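Local coordinates for beta-lactamase Rm3 (Uncultured bacterium, PDB 5IQK), which hydrolyses beta-lactam antibiotics as a zinc-dependent subclass B3 metallo-beta-lactamase, an enzyme type that confers antibiotic resistance, at residues T23-M28 with Q228-L233; F17-N22 with D242-P247. One frame throughout, in Å; residues are numbered along the deposited sequence.

How the contacts relate
Both contacts tie the N-terminal beta-hairpin of the metallo-beta-lactamase fold to elements close to the C-terminus, and their centres lie about 9 Å apart. Along the chain the order is 17-22, 23-28, 228-233, 242-247, so contact 2 encloses contact 1. Strands 17-20 and 23-25 are antiparallel neighbours at one margin of the seven-stranded sheet, joined by the backbone bond from Tyr25 N to Phe17 O (2.8 Å). On the other side, Arg232 NH2 of helix 229-239 bonds to Phe244 O (2.9 Å). The two contacts thus form one continuous seam, on which an early hairpin of the zinc enzyme is packed on the C-terminal helical part.

Contact 1 of 2, residues T23-M28 with Q228-L233; sequences TYYVGM and QLWQRL
Both Tyr25 and Leu229 point CG away from the backbone N (chi1 -170° and -171°), which sends the phenol from strand 23-25 toward helix 229-239 and the isobutyl group back to meet it; Trp230 is turned so that its six-membered ring comes edge-first to the phenol. Leu229 CD2 sits over one face of the Tyr25 ring, 3.9 Å from its centroid, a CH-pi contact. Trp230 meets the same ring in an offset edge-to-face pair whose centroids are 5.4 Å apart and whose planes are nearly perpendicular. Within this pair Trp230 CH2 comes to 3.5 Å of Tyr25 CE2.

The hydroxyl is tethered as well: Tyr25 OH donates to Met28 O over 2.7 Å, in the carbonyl plane. Trp230 CZ2 comes edge-on to that same oxygen at 3.5 Å. Beyond the segments, Phe17 of the adjacent strand touches the rings of both Tyr25 and Trp230, and Trp230 NE1 bonds to Lys29 O.

The contact is buried and packs strand 23-25 of the seven-stranded sheet against the first turn of helix 229-239. No hydrogen bond joins the two segments, so they cohere through apolar and aromatic contact. The Tyr25 bond folds the chain after the strand back on its own ring, whereas the one from Trp230 NE1 to Lys29 O links that chain to the helix.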
loop_
_atom_site.group_PDB
_atom_site.type_symbol
_atom_site.label_atom_id
_atom_site.label_comp_id
_atom_site.label_asym_id
_atom_site.label_seq_id
_atom_site.Cartn_x
_atom_site.Cartn_y
_atom_site.Cartn_z
ATOM N N THR A 23 8.557 9.311 9.206
ATOM C CA THR A 23 7.467 8.687 8.440
ATOM C C THR A 23 6.186 9.523 8.512
ATOM O O THR A 23 5.685 9.786 9.603
ATOM C CB THR A 23 7.167 7.263 8.949
ATOM O OG1 THR A 23 8.336 6.436 8.828
ATOM C CG2 THR A 23 6.003 6.628 8.146
ATOM N N TYR A 24 5.657 9.921 7.355
ATOM C CA TYR A 24 4.468 10.783 7.311
ATOM C C TYR A 24 3.363 10.169 6.463
ATOM O O TYR A 24 3.657 9.480 5.487
ATOM C CB TYR A 24 4.792 12.140 6.719
ATOM C CG TYR A 24 5.865 12.897 7.464
ATOM C CD1 TYR A 24 5.527 13.915 8.335
ATOM C CD2 TYR A 24 7.209 12.589 7.294
ATOM C CE1 TYR A 24 6.504 14.622 9.023
ATOM C CE2 TYR A 24 8.185 13.292 7.976
ATOM C CZ TYR A 24 7.820 14.302 8.841
ATOM O OH TYR A 24 8.788 15.003 9.526
ATOM N N TYR A 25 2.112 10.479 6.794
ATOM C CA TYR A 25 0.963 10.122 5.945
ATOM C C TYR A 25 0.629 11.254 4.965
ATOM O O TYR A 25 0.443 12.398 5.382
ATOM C CB TYR A 25 -0.255 9.809 6.804
ATOM C CG TYR A 25 -1.413 9.201 6.020
ATOM C CD1 TYR A 25 -1.446 7.843 5.745
ATOM C CD2 TYR A 25 -2.447 9.994 5.550
ATOM C CE1 TYR A 25 -2.502 7.274 5.030
ATOM C CE2 TYR A 25 -3.529 9.429 4.830
ATOM C CZ TYR A 25 -3.530 8.079 4.576
ATOM O OH TYR A 25 -4.568 7.521 3.868
ATOM N N VAL A 26 0.562 10.945 3.670
ATOM C CA VAL A 26 0.266 11.964 2.660
ATOM C C VAL A 26 -0.849 11.520 1.709
ATOM O O VAL A 26 -1.012 12.087 0.621
ATOM C CB VAL A 26 1.523 12.328 1.832
ATOM C CG1 VAL A 26 2.540 13.045 2.702
ATOM C CG2 VAL A 26 2.135 11.090 1.214
ATOM N N GLY A 27 -1.625 10.529 2.144
ATOM C CA GLY A 27 -2.683 9.960 1.333
ATOM C C GLY A 27 -4.044 10.631 1.486
ATOM O O GLY A 27 -4.152 11.817 1.823
ATOM N N MET A 28 -5.090 9.855 1.203
ATOM C CA MET A 28 -6.470 10.336 1.162
ATOM C C MET A 28 -7.300 9.609 2.226
ATOM O O MET A 28 -6.775 8.782 2.969
ATOM C CB MET A 28 -7.078 10.110 -0.235
ATOM C CG MET A 28 -6.545 11.018 -1.346
ATOM S SD MET A 28 -4.761 10.897 -1.663
ATOM C CE MET A 28 -4.559 9.132 -1.944
ATOM N N GLN A 228 -7.478 0.919 11.144
ATOM C CA GLN A 228 -8.109 1.881 12.063
ATOM C C GLN A 228 -7.338 3.198 12.158
ATOM O O GLN A 228 -7.209 3.788 13.249
ATOM C CB GLN A 228 -8.254 1.284 13.468
ATOM C CG GLN A 228 -9.060 -0.018 13.514
ATOM C CD GLN A 228 -8.198 -1.222 13.184
ATOM O OE1 GLN A 228 -7.067 -1.328 13.663
ATOM N NE2 GLN A 228 -8.716 -2.128 12.351
ATOM N N LEU A 229 -6.839 3.676 11.021
ATOM C CA LEU A 229 -5.958 4.847 11.048
ATOM C C LEU A 229 -6.683 6.097 11.522
ATOM O O LEU A 229 -6.063 6.963 12.157
ATOM C CB LEU A 229 -5.331 5.100 9.677
ATOM C CG LEU A 229 -4.230 6.165 9.628
ATOM C CD1 LEU A 229 -3.118 5.841 10.621
ATOM C CD2 LEU A 229 -3.664 6.298 8.225
ATOM N N TRP A 230 -7.971 6.225 11.210
ATOM C CA TRP A 230 -8.667 7.456 11.590
ATOM C C TRP A 230 -9.043 7.466 13.068
ATOM O O TRP A 230 -9.061 8.536 13.689
ATOM C CB TRP A 230 -9.885 7.682 10.683
ATOM C CG TRP A 230 -9.511 7.626 9.236
ATOM C CD1 TRP A 230 -10.201 6.995 8.232
ATOM C CD2 TRP A 230 -8.317 8.165 8.624
ATOM N NE1 TRP A 230 -9.526 7.129 7.042
ATOM C CE2 TRP A 230 -8.370 7.833 7.252
ATOM C CE3 TRP A 230 -7.222 8.909 9.100
ATOM C CZ2 TRP A 230 -7.369 8.213 6.352
ATOM C CZ3 TRP A 230 -6.228 9.281 8.207
ATOM C CH2 TRP A 230 -6.310 8.931 6.845
ATOM N N GLN A 231 -9.296 6.299 13.655
ATOM C CA GLN A 231 -9.458 6.231 15.109
ATOM C C GLN A 231 -8.139 6.610 15.791
ATOM O O GLN A 231 -8.110 7.388 16.758
ATOM C CB GLN A 231 -9.888 4.845 15.578
ATOM C CG GLN A 231 -11.297 4.428 15.138
ATOM C CD GLN A 231 -11.299 3.695 13.809
ATOM O OE1 GLN A 231 -10.470 3.953 12.934
ATOM N NE2 GLN A 231 -12.233 2.765 13.655
ATOM N N ARG A 232 -7.056 6.032 15.286
ATOM C CA ARG A 232 -5.706 6.281 15.800
ATOM C C ARG A 232 -5.324 7.756 15.683
ATOM O O ARG A 232 -4.796 8.347 16.636
ATOM C CB ARG A 232 -4.715 5.391 15.031
ATOM C CG ARG A 232 -4.837 3.927 15.438
ATOM C CD ARG A 232 -4.216 2.957 14.433
ATOM N NE ARG A 232 -2.767 3.013 14.314
ATOM C CZ ARG A 232 -2.115 2.669 13.208
ATOM N NH1 ARG A 232 -2.786 2.271 12.131
ATOM N NH2 ARG A 232 -0.802 2.729 13.175
ATOM N N LEU A 233 -5.602 8.352 14.521
ATOM C CA LEU A 233 -5.355 9.781 14.307
ATOM C C LEU A 233 -6.132 10.645 15.288
ATOM O O LEU A 233 -5.574 11.579 15.863
ATOM C CB LEU A 233 -5.698 10.203 12.876
ATOM C CG LEU A 233 -5.515 11.697 12.565
ATOM C CD1 LEU A 233 -4.039 12.101 12.725
ATOM C CD2 LEU A 233 -5.990 12.027 11.165
#

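Contact 2 of 2, residues F17-N22 with D242-P247; sequences FRLFGN and DAFVDP
Phe244, which ends the 3-10 segment and points at the strand, supplies the second segment's touch on strand 17-20. Asp242 begins the segment, its carbonyl O accepting a bond from Val245 N at 3.1 Å. Ala243 faces helix 229-239, where it packs on Ala235 and Ser236.

Phe244 follows. Leu19 CD2 lies over one face of its ring, 3.9 Å from the centroid and 16° off the ring normal, a CH-pi contact displaced toward CD1. The far end of the ring reaches Phe17, with CZ 3.6 Å from Phe17 CE1. The planes of these two rings are nearly parallel, at 16°, but they are slid so far apart (centroids 5.6 Å) that they hardly overlap. Phe17 holds its ring there with CG between the backbone N and the carbonyl carbon (chi1 55°). Strand carbonyls line another part of Phe244: CD2 is 3.6 Å from Leu19 O, and CE2 is 3.9 Å from Arg18 O.

Val245 then leaves the turn to pack on Val218 and Leu173. Asp246 OD2 caps Gln248 N in the turn that leads through Pro247 into helix 249-269.

At the strand's end, Leu19 and Phe20 both face Thr23 in a classic beta bulge. Arg18 NE donates to Gly21 O (2.8 Å), in the guanidinium plane and on a carbonyl lone pair, with a weak second bond from NH2; this closes the turn between the two strands, although Arg18 is exposed and its pose may owe something to the crystal. The contact itself has no hydrogen bond across it: apolar packing of Phe244 on Leu19 and Phe17 joins the connection between helices 229-239 and 249-269 to an edge strand of the sheet, 17-20, while the nearby carbonyl oxygens probably add at most a weak electrostatic contribution.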
loop_
_atom_site.group_PDB
_atom_site.type_symbol
_atom_site.label_atom_id
_atom_site.label_comp_id
_atom_site.label_asym_id
_atom_site.label_seq_id
_atom_site.Cartn_x
_atom_site.Cartn_y
_atom_site.Cartn_z
ATOM N N PHE A 17 -0.067 14.231 7.968
ATOM C CA PHE A 17 0.418 14.255 9.349
ATOM C C PHE A 17 1.611 13.324 9.565
ATOM O O PHE A 17 1.811 12.345 8.840
ATOM C CB PHE A 17 -0.702 13.873 10.329
ATOM C CG PHE A 17 -1.354 12.544 10.031
ATOM C CD1 PHE A 17 -0.966 11.395 10.708
ATOM C CD2 PHE A 17 -2.363 12.452 9.090
ATOM C CE1 PHE A 17 -1.563 10.170 10.434
ATOM C CE2 PHE A 17 -2.958 11.240 8.814
ATOM C CZ PHE A 17 -2.557 10.100 9.488
ATOM N N ARG A 18 2.344 13.558 10.621
ATOM C CA ARG A 18 3.432 12.711 10.958
ATOM C C ARG A 18 2.973 11.503 11.709
ATOM O O ARG A 18 2.149 11.573 12.571
ATOM C CB ARG A 18 4.443 13.469 11.822
ATOM C CG ARG A 18 5.510 12.597 12.419
ATOM C CD ARG A 18 6.320 13.368 13.450
ATOM N NE ARG A 18 7.741 13.414 13.178
ATOM C CZ ARG A 18 8.565 14.192 13.826
ATOM N NH1 ARG A 18 8.093 14.962 14.778
ATOM N NH2 ARG A 18 9.849 14.190 13.561
ATOM N N LEU A 19 3.527 10.364 11.366
ATOM C CA LEU A 19 3.194 9.123 12.052
ATOM C C LEU A 19 4.170 8.858 13.177
ATOM O O LEU A 19 3.792 8.807 14.349
ATOM C CB LEU A 19 3.195 7.957 11.071
ATOM C CG LEU A 19 1.988 7.941 10.154
ATOM C CD1 LEU A 19 2.313 7.106 8.920
ATOM C CD2 LEU A 19 0.802 7.365 10.913
ATOM N N PHE A 20 5.433 8.686 12.798
ATOM C CA PHE A 20 6.521 8.512 13.744
ATOM C C PHE A 20 7.834 8.872 13.070
ATOM O O PHE A 20 8.126 8.390 11.980
ATOM C CB PHE A 20 6.570 7.082 14.278
ATOM C CG PHE A 20 7.578 6.889 15.372
ATOM C CD1 PHE A 20 8.821 6.335 15.099
ATOM C CD2 PHE A 20 7.295 7.288 16.666
ATOM C CE1 PHE A 20 9.757 6.167 16.105
ATOM C CE2 PHE A 20 8.230 7.130 17.678
ATOM C CZ PHE A 20 9.461 6.570 17.398
ATOM N N GLY A 21 8.612 9.735 13.716
ATOM C CA GLY A 21 9.909 10.138 13.206
ATOM C C GLY A 21 9.857 10.715 11.806
ATOM O O GLY A 21 9.170 11.700 11.551
ATOM N N ASN A 22 10.556 10.072 10.883
ATOM C CA ASN A 22 10.633 10.555 9.514
ATOM C C ASN A 22 9.563 9.944 8.606
ATOM O O ASN A 22 9.667 10.042 7.388
ATOM C CB ASN A 22 12.025 10.286 8.931
ATOM C CG ASN A 22 12.379 8.801 8.917
ATOM O OD1 ASN A 22 12.019 8.058 9.829
ATOM N ND2 ASN A 22 13.069 8.365 7.870
ATOM N N ASP A 242 2.136 7.883 20.424
ATOM C CA ASP A 242 1.763 6.630 21.085
ATOM C C ASP A 242 0.490 6.063 20.477
ATOM O O ASP A 242 0.293 4.848 20.419
ATOM C CB ASP A 242 1.542 6.828 22.583
ATOM C CG ASP A 242 2.818 6.705 23.397
ATOM O OD1 ASP A 242 3.856 6.285 22.844
ATOM O OD2 ASP A 242 2.765 7.010 24.607
ATOM N N ALA A 243 -0.380 6.962 20.037
ATOM C CA ALA A 243 -1.656 6.566 19.474
ATOM C C ALA A 243 -1.510 5.705 18.220
ATOM O O ALA A 243 -2.413 4.932 17.903
ATOM C CB ALA A 243 -2.486 7.792 19.160
ATOM N N PHE A 244 -0.391 5.845 17.505
ATOM C CA PHE A 244 -0.176 5.076 16.276
ATOM C C PHE A 244 0.583 3.779 16.527
ATOM O O PHE A 244 0.700 2.942 15.634
ATOM C CB PHE A 244 0.577 5.914 15.246
ATOM C CG PHE A 244 -0.173 7.119 14.787
ATOM C CD1 PHE A 244 -1.328 6.988 14.039
ATOM C CD2 PHE A 244 0.277 8.396 15.104
ATOM C CE1 PHE A 244 -2.029 8.099 13.619
ATOM C CE2 PHE A 244 -0.430 9.516 14.690
ATOM C CZ PHE A 244 -1.595 9.355 13.941
ATOM N N VAL A 245 1.109 3.633 17.741
ATOM C CA VAL A 245 1.940 2.488 18.101
ATOM C C VAL A 245 1.131 1.358 18.729
ATOM O O VAL A 245 0.444 1.554 19.729
ATOM C CB VAL A 245 3.069 2.925 19.064
ATOM C CG1 VAL A 245 3.918 1.739 19.491
ATOM C CG2 VAL A 245 3.912 3.972 18.387
ATOM N N ASP A 246 1.219 0.176 18.122
ATOM C CA ASP A 246 0.496 -1.007 18.573
ATOM C C ASP A 246 1.189 -2.250 18.009
ATOM O O ASP A 246 1.041 -2.573 16.828
ATOM C CB ASP A 246 -0.974 -0.944 18.130
ATOM C CG ASP A 246 -1.799 -2.126 18.623
ATOM O OD1 ASP A 246 -3.008 -2.162 18.313
ATOM O OD2 ASP A 246 -1.252 -3.023 19.300
ATOM N N PRO A 247 1.953 -2.949 18.858
ATOM C CA PRO A 247 2.767 -4.090 18.426
ATOM C C PRO A 247 1.929 -5.281 17.975
ATOM O O PRO A 247 2.464 -6.205 17.366
ATOM C CB PRO A 247 3.569 -4.445 19.680
ATOM C CG PRO A 247 3.517 -3.217 20.532
ATOM C CD PRO A 247 2.169 -2.637 20.280
#